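Local coordinates for protein protocadherin gamma-B3 (PDB 5K8R) that probably mediates calcium-dependent cell adhesion and may help to establish and maintain specific neuronal connections in the brain, at residues N97-T102 against D129-V134; V202-D207 against D238-I243; V221-P226 against E310-P315; I385-V390 against T409-D414. All coordinates share one frame; numbering follows the deposited sequence.

Interaction 1: N97-T102 against D129-V134; sequences NDNPPT and DPDVGV. With CA (calcium ion), chain B; CA (calcium ion), chain D; CA (calcium ion), chain C.
The amide of Asn97 and the carboxylate of Asp131 cross at about a right angle, their planes 76° apart, Asn97 OD1 lying 3.0 Å from Asp131 OD2. Two oxygens can sit this close because both bind one calcium ion (chain B). That ion also takes both oxygens of the Asp129 carboxylate and the backbone O of Asn99, at 2.4 Å from Asn99 O; Asn135 and Asp186 complete its shell. Asp131 OD1 instead goes to a second calcium ion (chain D), 2.5 Å away, so one carboxylate bridges two metals. Asp98 bridges as well: its OD1 joins Asp131 OD1 on that second ion, while Asp98 OD2 holds a third (chain C) at 2.4 Å. Asn99 N gives Asp131 OD2 only a weak hydrogen bond (3.4 Å, 136°). Asp129 OD1 accepts from Asp131 N at 3.0 Å, an Asx turn that fixes the two acids relative to each other. Asn99 CB packs on Pro130 CG at 3.6 Å. A glycine in place of Asn99 would probably leave the Pro130 ring without its side-chain neighbour and open a gap beside the Asp131 carboxylate. This is the three-calcium linker of tandem cadherin repeats, here between the first and second, where the DxNDN and DxD motifs meet.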
loop_
_atom_site.group_PDB
_atom_site.type_symbol
_atom_site.label_atom_id
_atom_site.label_comp_id
_atom_site.label_asym_id
_atom_site.label_seq_id
_atom_site.Cartn_x
_atom_site.Cartn_y
_atom_site.Cartn_z
ATOM N N ASN A 97 48.628 -11.842 -2.619
ATOM C CA ASN A 97 47.199 -12.143 -2.530
ATOM C C ASN A 97 46.989 -13.247 -1.498
ATOM O O ASN A 97 46.732 -14.409 -1.818
ATOM C CB ASN A 97 46.647 -12.534 -3.893
ATOM C CG ASN A 97 45.136 -12.642 -3.897
ATOM O OD1 ASN A 97 44.448 -11.904 -3.191
ATOM N ND2 ASN A 97 44.611 -13.571 -4.683
ATOM N N ASP A 98 47.104 -12.867 -0.227
ATOM C CA ASP A 98 46.918 -13.793 0.881
ATOM C C ASP A 98 45.633 -13.530 1.656
ATOM O O ASP A 98 45.466 -14.055 2.763
ATOM C CB ASP A 98 48.125 -13.741 1.819
ATOM C CG ASP A 98 48.378 -12.352 2.369
ATOM O OD1 ASP A 98 47.927 -11.373 1.740
ATOM O OD2 ASP A 98 49.030 -12.242 3.428
ATOM N N ASN A 99 44.720 -12.734 1.102
ATOM C CA ASN A 99 43.450 -12.435 1.740
ATOM C C ASN A 99 42.326 -12.630 0.726
ATOM O O ASN A 99 42.399 -12.089 -0.390
ATOM C CB ASN A 99 43.425 -11.003 2.286
ATOM C CG ASN A 99 44.274 -10.839 3.528
ATOM O OD1 ASN A 99 45.267 -10.113 3.524
ATOM N ND2 ASN A 99 43.882 -11.512 4.604
ATOM N N PRO A 100 41.288 -13.386 1.065
ATOM C CA PRO A 100 40.166 -13.553 0.146
ATOM C C PRO A 100 39.202 -12.388 0.260
ATOM O O PRO A 100 39.197 -11.672 1.273
ATOM C CB PRO A 100 39.518 -14.858 0.629
ATOM C CG PRO A 100 39.771 -14.844 2.102
ATOM C CD PRO A 100 41.124 -14.190 2.289
ATOM N N PRO A 101 38.377 -12.156 -0.757
ATOM C CA PRO A 101 37.302 -11.171 -0.617
ATOM C C PRO A 101 36.279 -11.636 0.407
ATOM O O PRO A 101 36.236 -12.802 0.802
ATOM C CB PRO A 101 36.695 -11.097 -2.022
ATOM C CG PRO A 101 37.050 -12.405 -2.653
ATOM C CD PRO A 101 38.395 -12.772 -2.095
ATOM N N THR A 102 35.442 -10.696 0.842
ATOM C CA THR A 102 34.451 -11.003 1.861
ATOM C C THR A 102 33.223 -10.127 1.665
ATOM O O THR A 102 33.322 -8.976 1.233
ATOM C CB THR A 102 35.017 -10.808 3.275
ATOM O OG1 THR A 102 33.964 -10.940 4.238
ATOM C CG2 THR A 102 35.657 -9.435 3.415
ATOM N N ASP A 129 38.134 -6.388 0.270
ATOM C CA ASP A 129 39.384 -7.131 0.205
ATOM C C ASP A 129 40.508 -6.280 0.783
ATOM O O ASP A 129 40.815 -5.208 0.243
ATOM C CB ASP A 129 39.689 -7.530 -1.240
ATOM C CG ASP A 129 40.700 -8.656 -1.340
ATOM O OD1 ASP A 129 41.736 -8.603 -0.645
ATOM O OD2 ASP A 129 40.455 -9.599 -2.121
ATOM N N PRO A 130 41.144 -6.715 1.875
ATOM C CA PRO A 130 42.198 -5.894 2.491
ATOM C C PRO A 130 43.471 -5.803 1.665
ATOM O O PRO A 130 44.361 -5.023 2.026
ATOM C CB PRO A 130 42.454 -6.598 3.829
ATOM C CG PRO A 130 42.043 -8.004 3.595
ATOM C CD PRO A 130 40.894 -7.956 2.628
ATOM N N ASP A 131 43.589 -6.564 0.580
ATOM C CA ASP A 131 44.741 -6.446 -0.299
ATOM C C ASP A 131 44.641 -5.160 -1.120
ATOM O O ASP A 131 43.694 -4.377 -0.995
ATOM C CB ASP A 131 44.845 -7.671 -1.205
ATOM C CG ASP A 131 45.088 -8.954 -0.429
ATOM O OD1 ASP A 131 45.737 -8.894 0.635
ATOM O OD2 ASP A 131 44.630 -10.023 -0.887
ATOM N N VAL A 132 45.639 -4.935 -1.975
ATOM C CA VAL A 132 45.692 -3.758 -2.831
ATOM C C VAL A 132 46.066 -4.191 -4.243
ATOM O O VAL A 132 46.468 -5.329 -4.485
ATOM C CB VAL A 132 46.682 -2.695 -2.311
ATOM C CG1 VAL A 132 46.160 -2.064 -1.029
ATOM C CG2 VAL A 132 48.052 -3.311 -2.087
ATOM N N GLY A 133 45.926 -3.254 -5.179
ATOM C CA GLY A 133 46.252 -3.551 -6.564
ATOM C C GLY A 133 45.285 -4.556 -7.160
ATOM O O GLY A 133 44.079 -4.537 -6.887
ATOM N N VAL A 134 45.822 -5.453 -7.990
ATOM C CA VAL A 134 44.996 -6.488 -8.601
ATOM C C VAL A 134 44.568 -7.538 -7.586
ATOM O O VAL A 134 43.597 -8.264 -7.824
ATOM C CB VAL A 134 45.736 -7.148 -9.779
ATOM C CG1 VAL A 134 46.024 -6.124 -10.865
ATOM C CG2 VAL A 134 47.024 -7.801 -9.302
HETATM CA CA CA B . 42.606 -10.627 -2.252
HETATM CA CA CA D . 48.165 -9.028 1.030
HETATM CA CA CA C . 49.290 -10.164 4.680
#

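Interaction 2: V202-D207 against D238-I243; sequences VADAND and DMDEGI. With CA (calcium ion), chain J; CA (calcium ion), chain H; CA (calcium ion), chain I.
Asp240 and Asp204 cross at about a right angle in the calcium-filled joint between the second and third cadherin repeats, where a DxNDN linker (204-208) meets a DxD loop (238-240). Metal builds the tight part. Asp240 sends OD1 to one calcium ion (chain J) and OD2 to another (chain H), each 2.8 Å away. Around the first ion gather Asp204 OD1, Asp207 OD1 and the backbone O of Ala205, the last at 2.4 Å, with Glu114 and Glu173 adding ligands. Asp238 grips the other ion with both carboxylate oxygens and accepts from Asp240 N through OD1, an Asx turn that sets the bridging acid in place. Asp207 has CG between its backbone N and carbonyl carbon (chi1 49°), which lets OD1 serve the first ion while Asp207 OD2 holds a third (chain I) at 2.5 Å. The exposed Glu241 forms the looser side. Its extended side chain reaches past Asp204, and a water that donates weakly to Glu241 OE1 accepts from Asp204 N at 3.1 Å. Nearby, Ala203 packs on His296 of the second subunit. Between the two regions, Glu241 N donates to Asp204 OD2 at 2.9 Å and 156°, arriving from above the carboxylate plane, 57° out of it.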
loop_
_atom_site.group_PDB
_atom_site.type_symbol
_atom_site.label_atom_id
_atom_site.label_comp_id
_atom_site.label_asym_id
_atom_site.label_seq_id
_atom_site.Cartn_x
_atom_site.Cartn_y
_atom_site.Cartn_z
ATOM N N VAL A 202 9.534 -11.052 -3.049
ATOM C CA VAL A 202 8.699 -10.289 -3.971
ATOM C C VAL A 202 7.610 -9.584 -3.170
ATOM O O VAL A 202 6.724 -10.230 -2.606
ATOM C CB VAL A 202 8.095 -11.188 -5.057
ATOM C CG1 VAL A 202 7.359 -10.350 -6.092
ATOM C CG2 VAL A 202 9.180 -12.028 -5.712
ATOM N N ALA A 203 7.672 -8.255 -3.121
ATOM C CA ALA A 203 6.641 -7.485 -2.441
ATOM C C ALA A 203 5.351 -7.494 -3.252
ATOM O O ALA A 203 5.369 -7.372 -4.480
ATOM C CB ALA A 203 7.111 -6.050 -2.211
ATOM N N ASP A 204 4.226 -7.631 -2.555
ATOM C CA ASP A 204 2.934 -7.764 -3.214
ATOM C C ASP A 204 2.457 -6.429 -3.770
ATOM O O ASP A 204 2.645 -5.376 -3.156
ATOM C CB ASP A 204 1.889 -8.310 -2.240
ATOM C CG ASP A 204 0.542 -8.546 -2.902
ATOM O OD1 ASP A 204 0.509 -9.171 -3.984
ATOM O OD2 ASP A 204 -0.482 -8.102 -2.344
ATOM N N ALA A 205 1.832 -6.485 -4.942
ATOM C CA ALA A 205 1.133 -5.354 -5.526
ATOM C C ALA A 205 -0.316 -5.742 -5.785
ATOM O O ALA A 205 -0.649 -6.922 -5.926
ATOM C CB ALA A 205 1.796 -4.893 -6.827
ATOM N N ASN A 206 -1.184 -4.735 -5.842
ATOM C CA ASN A 206 -2.615 -4.967 -6.035
ATOM C C ASN A 206 -2.942 -5.091 -7.525
ATOM O O ASN A 206 -3.698 -4.309 -8.101
ATOM C CB ASN A 206 -3.423 -3.854 -5.380
ATOM C CG ASN A 206 -4.887 -4.214 -5.228
ATOM O OD1 ASN A 206 -5.223 -5.284 -4.722
ATOM N ND2 ASN A 206 -5.764 -3.329 -5.680
ATOM N N ASP A 207 -2.353 -6.109 -8.149
ATOM C CA ASP A 207 -2.540 -6.366 -9.569
ATOM C C ASP A 207 -3.619 -7.406 -9.846
ATOM O O ASP A 207 -3.735 -7.876 -10.983
ATOM C CB ASP A 207 -1.215 -6.800 -10.207
ATOM C CG ASP A 207 -0.516 -7.897 -9.424
ATOM O OD1 ASP A 207 -1.190 -8.631 -8.672
ATOM O OD2 ASP A 207 0.719 -8.028 -9.566
ATOM N N ASP A 238 -9.559 -12.982 -4.000
ATOM C CA ASP A 238 -8.496 -12.053 -4.366
ATOM C C ASP A 238 -7.162 -12.747 -4.140
ATOM O O ASP A 238 -6.844 -13.127 -3.008
ATOM C CB ASP A 238 -8.586 -10.760 -3.550
ATOM C CG ASP A 238 -7.862 -9.601 -4.206
ATOM O OD1 ASP A 238 -6.745 -9.805 -4.727
ATOM O OD2 ASP A 238 -8.415 -8.480 -4.202
ATOM N N MET A 239 -6.414 -12.921 -5.205
ATOM C CA MET A 239 -5.150 -13.584 -5.145
ATOM C C MET A 239 -4.024 -12.833 -4.460
ATOM O O MET A 239 -3.025 -13.410 -4.186
ATOM C CB MET A 239 -4.729 -13.966 -6.545
ATOM C CG MET A 239 -5.584 -15.030 -7.177
ATOM S SD MET A 239 -5.856 -16.359 -6.038
ATOM C CE MET A 239 -6.500 -17.613 -7.110
ATOM N N ASP A 240 -4.191 -11.558 -4.182
ATOM C CA ASP A 240 -3.143 -10.786 -3.561
ATOM C C ASP A 240 -3.134 -10.935 -2.065
ATOM O O ASP A 240 -3.866 -11.705 -1.541
ATOM C CB ASP A 240 -3.315 -9.295 -3.799
ATOM C CG ASP A 240 -3.354 -8.960 -5.241
ATOM O OD1 ASP A 240 -2.984 -9.778 -6.058
ATOM O OD2 ASP A 240 -3.774 -7.892 -5.594
ATOM N N GLU A 241 -2.273 -10.195 -1.401
ATOM C CA GLU A 241 -1.856 -10.440 -0.029
ATOM C C GLU A 241 -2.156 -9.224 0.833
ATOM O O GLU A 241 -2.026 -8.084 0.379
ATOM C CB GLU A 241 -0.358 -10.770 0.038
ATOM C CG GLU A 241 0.150 -11.130 1.425
ATOM C CD GLU A 241 1.652 -11.341 1.456
ATOM O OE1 GLU A 241 2.322 -11.001 0.459
ATOM O OE2 GLU A 241 2.162 -11.851 2.476
ATOM N N GLY A 242 -2.558 -9.477 2.078
ATOM C CA GLY A 242 -2.732 -8.394 3.033
ATOM C C GLY A 242 -3.927 -7.523 2.701
ATOM O O GLY A 242 -5.018 -8.009 2.381
ATOM N N ILE A 243 -3.718 -6.206 2.781
ATOM C CA ILE A 243 -4.789 -5.257 2.488
ATOM C C ILE A 243 -5.232 -5.376 1.037
ATOM O O ILE A 243 -6.398 -5.117 0.711
ATOM C CB ILE A 243 -4.337 -3.823 2.838
ATOM C CG1 ILE A 243 -5.473 -2.822 2.619
ATOM C CG2 ILE A 243 -3.106 -3.432 2.029
ATOM C CD1 ILE A 243 -6.694 -3.086 3.474
HETATM CA CA CA J . -0.290 -9.278 -6.444
HETATM CA CA CA H . -6.426 -7.354 -4.967
HETATM CA CA CA I . 1.002 -10.515 -9.788
HETATM O O HOH W 1 4.433 -8.227 0.445
HETATM O O HOH W 2 2.214 -10.345 -11.963
#

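Interaction 3: V221-P226 against E310-P315; sequences VAENLP and ENDNAP. With CA (calcium ion), chain F; CA (calcium ion), chain G; CA (calcium ion), chain E.
In the calcium site at the junction of the third and fourth cadherin repeats, Glu223 reaches from the end of strand 216-222 to the linker at Glu310. Glu223 CG lies between its backbone N and carbonyl carbon (chi1 54°) and the chain runs extended beyond it, carrying the carboxylate to the metals. Glu223 OE2 does two jobs: it binds a calcium ion (chain F) at 2.5 Å and accepts a hydrogen bond from Glu310 N at 2.7 Å, met on its anti side 20° out of the carboxylate plane. Glu223 OE1 binds a second calcium ion (chain G), also at 2.5 Å. The linker is the DxNDN motif of cadherins, residues 309-313. Glu310 O is 2.4 Å from the first ion. Asp312 spans the same pair as Glu223, Asp312 OD1 lying 2.7 Å from the first and OD2 2.4 Å from the second. Asp345 of the fourth repeat also binds the first ion, and Asp278 and Glu280 bind the second. Further along, Asn311 OD1 and Asn313 O hold a third ion (chain E). The Glu310 side chain turns away from the metals, bent at chi2, and its carboxylate stacks with the Asn224 amide, their planes 4° apart; Asn224 OD1 lies 3.7 Å from Glu310 CG.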
loop_
_atom_site.group_PDB
_atom_site.type_symbol
_atom_site.label_atom_id
_atom_site.label_comp_id
_atom_site.label_asym_id
_atom_site.label_seq_id
_atom_site.Cartn_x
_atom_site.Cartn_y
_atom_site.Cartn_z
ATOM N N VAL A 221 -36.987 -18.446 -2.028
ATOM C CA VAL A 221 -37.380 -18.504 -0.627
ATOM C C VAL A 221 -38.866 -18.199 -0.524
ATOM O O VAL A 221 -39.417 -17.423 -1.310
ATOM C CB VAL A 221 -36.561 -17.526 0.246
ATOM C CG1 VAL A 221 -35.103 -17.956 0.300
ATOM C CG2 VAL A 221 -36.684 -16.107 -0.284
ATOM N N ALA A 222 -39.520 -18.824 0.452
ATOM C CA ALA A 222 -40.941 -18.597 0.654
ATOM C C ALA A 222 -41.179 -17.239 1.309
ATOM O O ALA A 222 -40.299 -16.666 1.957
ATOM C CB ALA A 222 -41.549 -19.712 1.504
ATOM N N GLU A 223 -42.397 -16.722 1.129
ATOM C CA GLU A 223 -42.711 -15.392 1.639
ATOM C C GLU A 223 -42.822 -15.373 3.158
ATOM O O GLU A 223 -42.601 -14.327 3.779
ATOM C CB GLU A 223 -44.002 -14.875 1.007
ATOM C CG GLU A 223 -45.189 -15.806 1.155
ATOM C CD GLU A 223 -46.480 -15.174 0.677
ATOM O OE1 GLU A 223 -46.568 -13.929 0.677
ATOM O OE2 GLU A 223 -47.405 -15.920 0.294
ATOM N N ASN A 224 -43.151 -16.507 3.777
ATOM C CA ASN A 224 -43.270 -16.557 5.228
ATOM C C ASN A 224 -41.912 -16.797 5.879
ATOM O O ASN A 224 -41.831 -17.367 6.971
ATOM C CB ASN A 224 -44.266 -17.642 5.651
ATOM C CG ASN A 224 -43.808 -19.036 5.272
ATOM O OD1 ASN A 224 -43.112 -19.223 4.276
ATOM N ND2 ASN A 224 -44.200 -20.024 6.068
ATOM N N LEU A 225 -40.846 -16.364 5.218
ATOM C CA LEU A 225 -39.502 -16.519 5.759
ATOM C C LEU A 225 -39.303 -15.565 6.928
ATOM O O LEU A 225 -39.501 -14.353 6.767
ATOM C CB LEU A 225 -38.461 -16.256 4.674
ATOM C CG LEU A 225 -36.995 -16.481 5.056
ATOM C CD1 LEU A 225 -36.748 -17.938 5.410
ATOM C CD2 LEU A 225 -36.071 -16.035 3.932
ATOM N N PRO A 226 -38.930 -16.052 8.109
ATOM C CA PRO A 226 -38.738 -15.151 9.250
ATOM C C PRO A 226 -37.583 -14.190 9.018
ATOM O O PRO A 226 -36.630 -14.484 8.292
ATOM C CB PRO A 226 -38.438 -16.106 10.413
ATOM C CG PRO A 226 -38.958 -17.436 9.969
ATOM C CD PRO A 226 -38.764 -17.465 8.486
ATOM N N GLU A 310 -47.332 -18.408 -0.719
ATOM C CA GLU A 310 -47.853 -19.172 0.403
ATOM C C GLU A 310 -49.308 -18.788 0.636
ATOM O O GLU A 310 -49.723 -17.661 0.350
ATOM C CB GLU A 310 -47.037 -18.927 1.679
ATOM C CG GLU A 310 -45.699 -19.648 1.710
ATOM C CD GLU A 310 -45.840 -21.119 2.049
ATOM O OE1 GLU A 310 -46.506 -21.436 3.058
ATOM O OE2 GLU A 310 -45.292 -21.958 1.306
ATOM N N ASN A 311 -50.084 -19.737 1.157
ATOM C CA ASN A 311 -51.514 -19.526 1.382
ATOM C C ASN A 311 -51.724 -18.848 2.737
ATOM O O ASN A 311 -52.170 -19.447 3.717
ATOM C CB ASN A 311 -52.267 -20.847 1.287
ATOM C CG ASN A 311 -53.770 -20.660 1.244
ATOM O OD1 ASN A 311 -54.263 -19.601 0.856
ATOM N ND2 ASN A 311 -54.506 -21.691 1.639
ATOM N N ASP A 312 -51.392 -17.556 2.773
ATOM C CA ASP A 312 -51.499 -16.755 3.986
ATOM C C ASP A 312 -52.560 -15.665 3.873
ATOM O O ASP A 312 -52.512 -14.679 4.616
ATOM C CB ASP A 312 -50.143 -16.141 4.340
ATOM C CG ASP A 312 -49.672 -15.128 3.314
ATOM O OD1 ASP A 312 -50.039 -15.258 2.126
ATOM O OD2 ASP A 312 -48.928 -14.202 3.698
ATOM N N ASN A 313 -53.517 -15.820 2.961
ATOM C CA ASN A 313 -54.618 -14.876 2.801
ATOM C C ASN A 313 -55.917 -15.656 2.692
ATOM O O ASN A 313 -56.073 -16.481 1.786
ATOM C CB ASN A 313 -54.416 -13.986 1.571
ATOM C CG ASN A 313 -53.368 -12.912 1.791
ATOM O OD1 ASN A 313 -53.686 -11.797 2.204
ATOM N ND2 ASN A 313 -52.111 -13.245 1.517
ATOM N N ALA A 314 -56.845 -15.395 3.610
ATOM C CA ALA A 314 -58.124 -16.084 3.619
ATOM C C ALA A 314 -59.058 -15.502 2.560
ATOM O O ALA A 314 -58.977 -14.314 2.235
ATOM C CB ALA A 314 -58.775 -15.979 4.993
ATOM N N PRO A 315 -59.948 -16.322 2.000
ATOM C CA PRO A 315 -60.906 -15.805 1.015
ATOM C C PRO A 315 -61.829 -14.768 1.635
ATOM O O PRO A 315 -62.136 -14.809 2.830
ATOM C CB PRO A 315 -61.681 -17.055 0.581
ATOM C CG PRO A 315 -60.783 -18.199 0.919
ATOM C CD PRO A 315 -60.051 -17.782 2.156
HETATM CA CA CA F . -49.645 -15.400 -0.569
HETATM CA CA CA G . -48.492 -12.812 1.738
HETATM CA CA CA E . -55.820 -17.967 -0.124
HETATM O O HOH W 3 -47.039 -11.602 3.409
#

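Interaction 4: I385-V390 against T409-D414; sequences IPEYNV and TLHILD
Thr409 OG1 donates to Asn389 OD1 at 2.7 Å, nearly along the C=O axis, linking two side chains that lie side by side on one face of a beta hairpin. The hairpin joins strands 387-396 and 403-413, the last two strands of the fourth cadherin repeat, a Greek-key beta sandwich. Asn389 and Thr409 form a non-hydrogen-bonded antiparallel pair; Thr409 keeps OG1 beside its backbone N (chi1 -64°), and Thr409 CG2 touches Glu387 OE1 at 3.5 Å. A valine in place of Thr409 would probably leave Asn389 OD1 without its donor and the amide free to turn. The adjoining pair, Tyr388 and Leu410, is hydrogen-bonded both ways, each N to the other's O at 2.9 Å. Just before strand 387-396 begins, Pro386 O accepts from Ile412 N at 2.7 Å. Glu387 and His411 run alongside each other on the same face as Thr409. Tyr388 and Leu410 point to the other face, where Leu410 CD1 meets Val390 CG2 at 3.7 Å; Leu410 and Val390 both pack on Leu374. The Tyr388 ring is edge-to-face with Phe362. Ile385 CG2 sits over one face of the Tyr388 ring, offset toward its rim, while Ile412 CD1 meets the ring edge in plane, 3.8 Å from Tyr388 CE1.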
loop_
_atom_site.group_PDB
_atom_site.type_symbol
_atom_site.label_atom_id
_atom_site.label_comp_id
_atom_site.label_asym_id
_atom_site.label_seq_id
_atom_site.Cartn_x
_atom_site.Cartn_y
_atom_site.Cartn_z
ATOM N N ILE A 385 -92.059 -17.700 8.701
ATOM C CA ILE A 385 -90.657 -17.359 8.943
ATOM C C ILE A 385 -90.420 -15.934 8.459
ATOM O O ILE A 385 -90.338 -15.699 7.244
ATOM C CB ILE A 385 -89.704 -18.346 8.250
ATOM C CG1 ILE A 385 -89.908 -19.765 8.788
ATOM C CG2 ILE A 385 -88.262 -17.911 8.450
ATOM C CD1 ILE A 385 -89.484 -19.939 10.229
ATOM N N PRO A 386 -90.305 -14.954 9.363
ATOM C CA PRO A 386 -90.187 -13.557 8.917
ATOM C C PRO A 386 -88.811 -13.175 8.400
ATOM O O PRO A 386 -88.706 -12.190 7.658
ATOM C CB PRO A 386 -90.535 -12.760 10.182
ATOM C CG PRO A 386 -90.098 -13.650 11.297
ATOM C CD PRO A 386 -90.348 -15.068 10.831
ATOM N N GLU A 387 -87.760 -13.908 8.762
ATOM C CA GLU A 387 -86.417 -13.555 8.326
ATOM C C GLU A 387 -85.547 -14.802 8.324
ATOM O O GLU A 387 -85.793 -15.747 9.079
ATOM C CB GLU A 387 -85.804 -12.475 9.226
ATOM C CG GLU A 387 -85.761 -12.853 10.696
ATOM C CD GLU A 387 -85.181 -11.757 11.567
ATOM O OE1 GLU A 387 -84.937 -10.647 11.047
ATOM O OE2 GLU A 387 -84.968 -12.006 12.773
ATOM N N TYR A 388 -84.530 -14.791 7.467
ATOM C CA TYR A 388 -83.576 -15.885 7.352
ATOM C C TYR A 388 -82.170 -15.354 7.587
ATOM O O TYR A 388 -81.787 -14.330 7.014
ATOM C CB TYR A 388 -83.653 -16.553 5.977
ATOM C CG TYR A 388 -84.958 -17.258 5.690
ATOM C CD1 TYR A 388 -86.001 -16.595 5.059
ATOM C CD2 TYR A 388 -85.142 -18.590 6.036
ATOM C CE1 TYR A 388 -87.196 -17.236 4.787
ATOM C CE2 TYR A 388 -86.333 -19.240 5.769
ATOM C CZ TYR A 388 -87.356 -18.558 5.143
ATOM O OH TYR A 388 -88.545 -19.196 4.873
ATOM N N ASN A 389 -81.408 -16.050 8.424
ATOM C CA ASN A 389 -80.002 -15.727 8.659
ATOM C C ASN A 389 -79.176 -16.636 7.755
ATOM O O ASN A 389 -78.826 -17.758 8.118
ATOM C CB ASN A 389 -79.640 -15.897 10.130
ATOM C CG ASN A 389 -80.301 -14.855 11.013
ATOM O OD1 ASN A 389 -80.349 -13.675 10.670
ATOM N ND2 ASN A 389 -80.819 -15.290 12.155
ATOM N N VAL A 390 -78.866 -16.138 6.561
ATOM C CA VAL A 390 -78.169 -16.918 5.545
ATOM C C VAL A 390 -76.667 -16.747 5.735
ATOM O O VAL A 390 -76.147 -15.628 5.678
ATOM C CB VAL A 390 -78.598 -16.492 4.133
ATOM C CG1 VAL A 390 -77.771 -17.219 3.087
ATOM C CG2 VAL A 390 -80.080 -16.764 3.928
ATOM N N THR A 409 -78.791 -11.153 7.071
ATOM C CA THR A 409 -80.178 -11.353 7.470
ATOM C C THR A 409 -81.090 -10.829 6.369
ATOM O O THR A 409 -81.038 -9.643 6.026
ATOM C CB THR A 409 -80.476 -10.651 8.795
ATOM O OG1 THR A 409 -79.690 -11.241 9.838
ATOM C CG2 THR A 409 -81.950 -10.781 9.144
ATOM N N LEU A 410 -81.919 -11.711 5.821
ATOM C CA LEU A 410 -82.857 -11.375 4.759
ATOM C C LEU A 410 -84.265 -11.373 5.335
ATOM O O LEU A 410 -84.737 -12.400 5.836
ATOM C CB LEU A 410 -82.745 -12.369 3.604
ATOM C CG LEU A 410 -81.350 -12.504 2.995
ATOM C CD1 LEU A 410 -81.264 -13.753 2.137
ATOM C CD2 LEU A 410 -80.999 -11.265 2.183
ATOM N N HIS A 411 -84.930 -10.224 5.264
ATOM C CA HIS A 411 -86.262 -10.065 5.828
ATOM C C HIS A 411 -87.324 -10.384 4.784
ATOM O O HIS A 411 -87.169 -10.062 3.602
ATOM C CB HIS A 411 -86.453 -8.642 6.354
ATOM C CG HIS A 411 -85.382 -8.202 7.302
ATOM N ND1 HIS A 411 -85.409 -8.498 8.648
ATOM C CD2 HIS A 411 -84.247 -7.491 7.096
ATOM C CE1 HIS A 411 -84.339 -7.987 9.231
ATOM N NE2 HIS A 411 -83.618 -7.372 8.312
ATOM N N ILE A 412 -88.403 -11.021 5.230
ATOM C CA ILE A 412 -89.516 -11.396 4.365
ATOM C C ILE A 412 -90.625 -10.366 4.530
ATOM O O ILE A 412 -91.050 -10.073 5.655
ATOM C CB ILE A 412 -90.021 -12.812 4.690
ATOM C CG1 ILE A 412 -88.860 -13.808 4.663
ATOM C CG2 ILE A 412 -91.102 -13.233 3.709
ATOM C CD1 ILE A 412 -88.131 -13.859 3.335
ATOM N N LEU A 413 -91.091 -9.815 3.414
ATOM C CA LEU A 413 -92.101 -8.769 3.410
ATOM C C LEU A 413 -93.427 -9.311 2.890
ATOM O O LEU A 413 -93.481 -10.333 2.200
ATOM C CB LEU A 413 -91.652 -7.580 2.554
ATOM C CG LEU A 413 -90.271 -6.996 2.864
ATOM C CD1 LEU A 413 -89.963 -5.831 1.937
ATOM C CD2 LEU A 413 -90.176 -6.566 4.320
ATOM N N ASP A 414 -94.503 -8.606 3.229
ATOM C CA ASP A 414 -95.841 -8.987 2.789
ATOM C C ASP A 414 -96.015 -8.746 1.294
ATOM O O ASP A 414 -95.507 -7.764 0.750
ATOM C CB ASP A 414 -96.906 -8.218 3.572
ATOM C CG ASP A 414 -96.914 -8.569 5.046
ATOM O OD1 ASP A 414 -96.634 -9.739 5.383
ATOM O OD2 ASP A 414 -97.202 -7.676 5.870
#

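From the N terminus, interaction 1 comes first: it closes a loop of 26 intervening residues and ties the end of the first cadherin repeat to the second. Interaction 2 closes a similar loop of 30 and does the same for the second and third, its centre 44 Å from that of interaction 1. Interaction 3 starts inside that loop and ends far beyond it, so the two cross; spanning 83 residues, it brings the start of the third repeat to its C-terminal linker. Interaction 4 follows in series, a hairpin closing 18 residues in the last repeat of this four-repeat fragment, centred 39 Å from interaction 3. None touches another: three sit at successive calcium-bound joints, which probably stiffens the elongated chain, as in other cadherins.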